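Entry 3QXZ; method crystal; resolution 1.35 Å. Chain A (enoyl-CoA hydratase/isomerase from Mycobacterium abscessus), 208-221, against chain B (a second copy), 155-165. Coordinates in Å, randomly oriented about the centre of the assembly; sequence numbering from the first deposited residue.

Chain A 208-221: SAALTKRLLWDAQM
Chain B 155-165: GTAVAAELLLT

Two helices from separate copies of the enoyl-CoA hydratase/isomerase pack against each other with their N-to-C directions 155° apart, and so run nearly antiparallel. Residues 208-221 of chain A form continuous helix, with helical phi/psi averaging near -64/-43, W217(A) departing to -81/-40 and L216(A) to -52/-52. In chain B the helix is kinked near its start in this stretch: G155(B) has phi/psi of 82/168, a positive phi that by itself favours glycine, and the N atoms of T156(B) and A157(B) lack bonds to the preceding turn. Within the stretch, A159(B) N bonds to G155(B) O at 3.1 Å and A160(B) N to T156(B) O at 2.8 Å. The axes approach to 9.6 Å, and the register is set by A209(A) and L164(B), whose CA atoms lie 5.8 Å apart. From there the pairing proceeds in opposite senses, T212(A) meeting L163(B), L216(A) meeting A159(B) and A160(B), and Q220(A) meeting T156(B). The two stretches bury 451 Å² between them, and no hydrogen bond crosses.

The contact is one of van der Waals packing. L164(B) (chi1 m, chi2 t) leaves its backbone sideways, but its end comes nearer to chain A. L164(B) CD2 lies 3.6 Å from A209(A) O, 3.7 Å from K213(A) N and 3.8 Å from T212(A) CG2, so one methyl rests on a full turn of the opposing helix. That carbonyl and amide are already bonded to each other, K213(A) N to A209(A) O at 2.9 Å, and the methyl packs against a satisfied backbone. K213(A), all t, touches the same methyl through CB, at 3.9 Å from L164(B) CD2, while its end leads away to a partner elsewhere in the structure.

L216(A), with chi1 t and chi2 p, points toward chain B. Its end lies over A159(B) and A160(B): L216(A) CD1 is 4.4 Å from A159(B) CB, and L216(A) CD2 is 4.0 Å from A160(B) CB and also 4.4 Å from T156(B) O.

The threonines contribute mixed contacts. T212(A) (chi1 m) turns its methyl to chain B, T212(A) CG2 lying 3.8 Å from L163(B) CB, while its hydroxyl folds back on its own helix, T212(A) OG1 donating to S208(A) O at 2.8 Å. T156(B) (chi1 p) faces W217(A) and Q220(A). The indole (chi1 m, chi2 113°) starts sideways, but its end comes nearer, bringing W217(A) CH2 to 3.5 Å from T156(B) OG1. The hydroxyl approaches the ring obliquely. Q220(A), with chi1 and chi2 both m and chi3 at -41°, adds a looser contact, Q220(A) CG to T156(B) CG2 at 4.4 Å.

The charged pair lies within the chain A stretch and does not touch the chain B stretch. R214(A) NH1 forms a salt bridge with D218(A) OD1 at 2.8 Å, one helical turn on, and R214(A) NE adds a weak hydrogen bond to D218(A) OD1 at 3.3 Å; both residues also bond elsewhere in the structure.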

# COMPACT_ATOMS: atom_id res chain seq x y z
N SER A 208 19.21 -11.36 12.38
CA SER A 208 18.84 -10.28 11.45
C SER A 208 17.45 -10.54 10.84
O SER A 208 16.58 -9.64 10.83
CB SER A 208 19.87 -10.21 10.32
OG SER A 208 21.12 -9.76 10.81
N ALA A 209 17.23 -11.76 10.35
CA ALA A 209 15.91 -12.09 9.79
C ALA A 209 14.81 -11.99 10.83
O ALA A 209 13.75 -11.44 10.55
CB ALA A 209 15.93 -13.48 9.19
N ALA A 210 15.07 -12.51 12.04
CA ALA A 210 14.03 -12.53 13.08
C ALA A 210 13.64 -11.11 13.50
O ALA A 210 12.44 -10.80 13.61
CB ALA A 210 14.52 -13.32 14.29
N LEU A 211 14.62 -10.25 13.75
CA LEU A 211 14.32 -8.90 14.21
C LEU A 211 13.68 -8.07 13.11
O LEU A 211 12.76 -7.27 13.40
CB LEU A 211 15.56 -8.19 14.74
CG LEU A 211 16.13 -8.78 16.04
CD1 LEU A 211 17.40 -8.02 16.43
CD2 LEU A 211 15.14 -8.80 17.21
N THR A 212 14.14 -8.25 11.87
CA THR A 212 13.56 -7.51 10.75
C THR A 212 12.10 -7.94 10.52
O THR A 212 11.22 -7.07 10.38
CB THR A 212 14.40 -7.76 9.49
OG1 THR A 212 15.73 -7.26 9.71
CG2 THR A 212 13.83 -7.02 8.26
N LYS A 213 11.83 -9.25 10.52
CA LYS A 213 10.46 -9.71 10.34
C LYS A 213 9.57 -9.21 11.46
O LYS A 213 8.47 -8.71 11.21
CB LYS A 213 10.42 -11.24 10.28
CG LYS A 213 8.96 -11.73 10.16
CD LYS A 213 8.82 -13.19 9.87
CE LYS A 213 7.34 -13.58 9.87
NZ LYS A 213 7.07 -14.87 9.16
N ARG A 214 10.03 -9.35 12.70
CA ARG A 214 9.18 -8.95 13.82
C ARG A 214 8.96 -7.46 13.91
O ARG A 214 7.86 -7.05 14.31
CB ARG A 214 9.72 -9.53 15.13
CG ARG A 214 9.54 -11.05 15.16
CD ARG A 214 8.25 -11.53 15.83
NE ARG A 214 7.07 -10.71 15.63
CZ ARG A 214 6.24 -10.78 14.59
NH1 ARG A 214 5.16 -9.98 14.57
NH2 ARG A 214 6.49 -11.59 13.55
N LEU A 215 9.93 -6.63 13.53
CA LEU A 215 9.68 -5.19 13.55
C LEU A 215 8.71 -4.81 12.42
O LEU A 215 7.75 -4.05 12.64
CB LEU A 215 10.98 -4.38 13.48
CG LEU A 215 10.80 -2.86 13.46
CD1 LEU A 215 9.91 -2.34 14.60
CD2 LEU A 215 12.17 -2.22 13.54
N LEU A 216 8.94 -5.34 11.22
CA LEU A 216 8.03 -5.06 10.11
C LEU A 216 6.58 -5.35 10.52
O LEU A 216 5.69 -4.49 10.36
CB LEU A 216 8.44 -5.87 8.88
CG LEU A 216 7.54 -5.75 7.65
CD1 LEU A 216 7.71 -4.45 6.96
CD2 LEU A 216 7.87 -6.91 6.69
N TRP A 217 6.35 -6.54 11.05
CA TRP A 217 4.99 -6.96 11.34
C TRP A 217 4.46 -6.40 12.66
O TRP A 217 3.28 -6.02 12.70
CB TRP A 217 4.87 -8.47 11.28
CG TRP A 217 4.88 -9.02 9.90
CD1 TRP A 217 5.84 -9.80 9.31
CD2 TRP A 217 3.85 -8.83 8.92
NE1 TRP A 217 5.47 -10.11 8.01
CE2 TRP A 217 4.25 -9.53 7.75
CE3 TRP A 217 2.62 -8.14 8.92
CZ2 TRP A 217 3.46 -9.57 6.61
CZ3 TRP A 217 1.84 -8.18 7.77
CH2 TRP A 217 2.27 -8.88 6.62
N ASP A 218 5.26 -6.34 13.73
CA ASP A 218 4.76 -5.73 14.97
C ASP A 218 4.30 -4.31 14.73
O ASP A 218 3.28 -3.89 15.27
CB ASP A 218 5.80 -5.68 16.10
CG ASP A 218 6.08 -7.04 16.74
OD1 ASP A 218 5.34 -8.03 16.54
OD2 ASP A 218 7.07 -7.09 17.48
N ALA A 219 5.05 -3.58 13.90
CA ALA A 219 4.69 -2.20 13.62
C ALA A 219 3.32 -2.11 12.93
O ALA A 219 2.51 -1.25 13.27
CB ALA A 219 5.80 -1.50 12.80
N GLN A 220 3.06 -3.04 12.00
CA GLN A 220 1.75 -3.11 11.35
C GLN A 220 0.66 -3.55 12.32
O GLN A 220 -0.42 -2.94 12.35
CB GLN A 220 1.78 -4.08 10.15
CG GLN A 220 2.71 -3.68 9.02
CD GLN A 220 2.25 -2.44 8.33
OE1 GLN A 220 1.05 -2.26 8.09
NE2 GLN A 220 3.18 -1.58 7.95
N MET A 221 0.93 -4.58 13.10
CA MET A 221 -0.08 -5.15 14.00
C MET A 221 -0.56 -4.19 15.08
O MET A 221 -1.75 -4.21 15.45
CB MET A 221 0.47 -6.40 14.69
CG MET A 221 0.66 -7.59 13.72
SD MET A 221 1.77 -8.84 14.40
CE MET A 221 0.78 -9.44 15.75
N GLY B 155 3.77 -2.15 -0.24
CA GLY B 155 2.99 -3.19 0.45
C GLY B 155 3.89 -4.17 1.18
O GLY B 155 5.13 -4.17 1.02
N THR B 156 3.29 -5.01 2.03
CA THR B 156 4.11 -5.80 2.96
C THR B 156 4.91 -6.91 2.28
O THR B 156 5.96 -7.30 2.80
CB THR B 156 3.31 -6.42 4.11
OG1 THR B 156 2.31 -7.27 3.56
CG2 THR B 156 2.67 -5.35 4.96
N ALA B 157 4.42 -7.44 1.16
CA ALA B 157 5.08 -8.61 0.55
C ALA B 157 6.34 -8.20 -0.19
O ALA B 157 7.40 -8.83 -0.01
CB ALA B 157 4.15 -9.35 -0.39
N VAL B 158 6.26 -7.15 -1.00
CA VAL B 158 7.46 -6.67 -1.67
C VAL B 158 8.43 -6.15 -0.58
O VAL B 158 9.65 -6.37 -0.67
CB VAL B 158 7.13 -5.60 -2.72
CG1 VAL B 158 8.42 -5.03 -3.31
CG2 VAL B 158 6.21 -6.17 -3.83
N ALA B 159 7.92 -5.48 0.45
CA ALA B 159 8.78 -5.01 1.53
C ALA B 159 9.49 -6.18 2.21
O ALA B 159 10.70 -6.13 2.42
CB ALA B 159 8.01 -4.18 2.53
N ALA B 160 8.74 -7.23 2.57
CA ALA B 160 9.35 -8.38 3.23
C ALA B 160 10.41 -9.03 2.35
O ALA B 160 11.47 -9.43 2.83
CB ALA B 160 8.28 -9.40 3.62
N GLU B 161 10.14 -9.17 1.07
CA GLU B 161 11.14 -9.75 0.19
C GLU B 161 12.42 -8.90 0.19
O GLU B 161 13.52 -9.43 0.38
CB GLU B 161 10.58 -9.93 -1.23
CG GLU B 161 11.60 -10.46 -2.23
CD GLU B 161 11.13 -10.36 -3.67
OE1 GLU B 161 9.94 -10.12 -3.92
OE2 GLU B 161 11.97 -10.50 -4.59
N LEU B 162 12.29 -7.60 0.01
CA LEU B 162 13.49 -6.78 -0.10
C LEU B 162 14.25 -6.76 1.23
O LEU B 162 15.48 -6.81 1.22
CB LEU B 162 13.14 -5.37 -0.56
CG LEU B 162 12.54 -5.26 -1.97
CD1 LEU B 162 12.26 -3.78 -2.32
CD2 LEU B 162 13.39 -5.98 -3.04
N LEU B 163 13.54 -6.67 2.35
CA LEU B 163 14.21 -6.54 3.65
C LEU B 163 14.72 -7.87 4.21
O LEU B 163 15.78 -7.90 4.86
CB LEU B 163 13.26 -5.90 4.68
CG LEU B 163 12.76 -4.49 4.33
CD1 LEU B 163 11.95 -3.94 5.48
CD2 LEU B 163 13.93 -3.57 3.97
N LEU B 164 13.99 -8.96 3.99
CA LEU B 164 14.40 -10.27 4.53
C LEU B 164 15.39 -11.03 3.68
O LEU B 164 16.14 -11.87 4.21
CB LEU B 164 13.19 -11.16 4.84
CG LEU B 164 12.16 -10.62 5.82
CD1 LEU B 164 10.99 -11.59 5.87
CD2 LEU B 164 12.78 -10.48 7.21
N THR B 165 15.40 -10.78 2.37
CA THR B 165 16.38 -11.43 1.50
C THR B 165 17.53 -10.53 1.14
O THR B 165 18.59 -11.02 0.77
CB THR B 165 15.77 -12.01 0.20
OG1 THR B 165 15.48 -10.94 -0.72
CG2 THR B 165 14.55 -12.84 0.47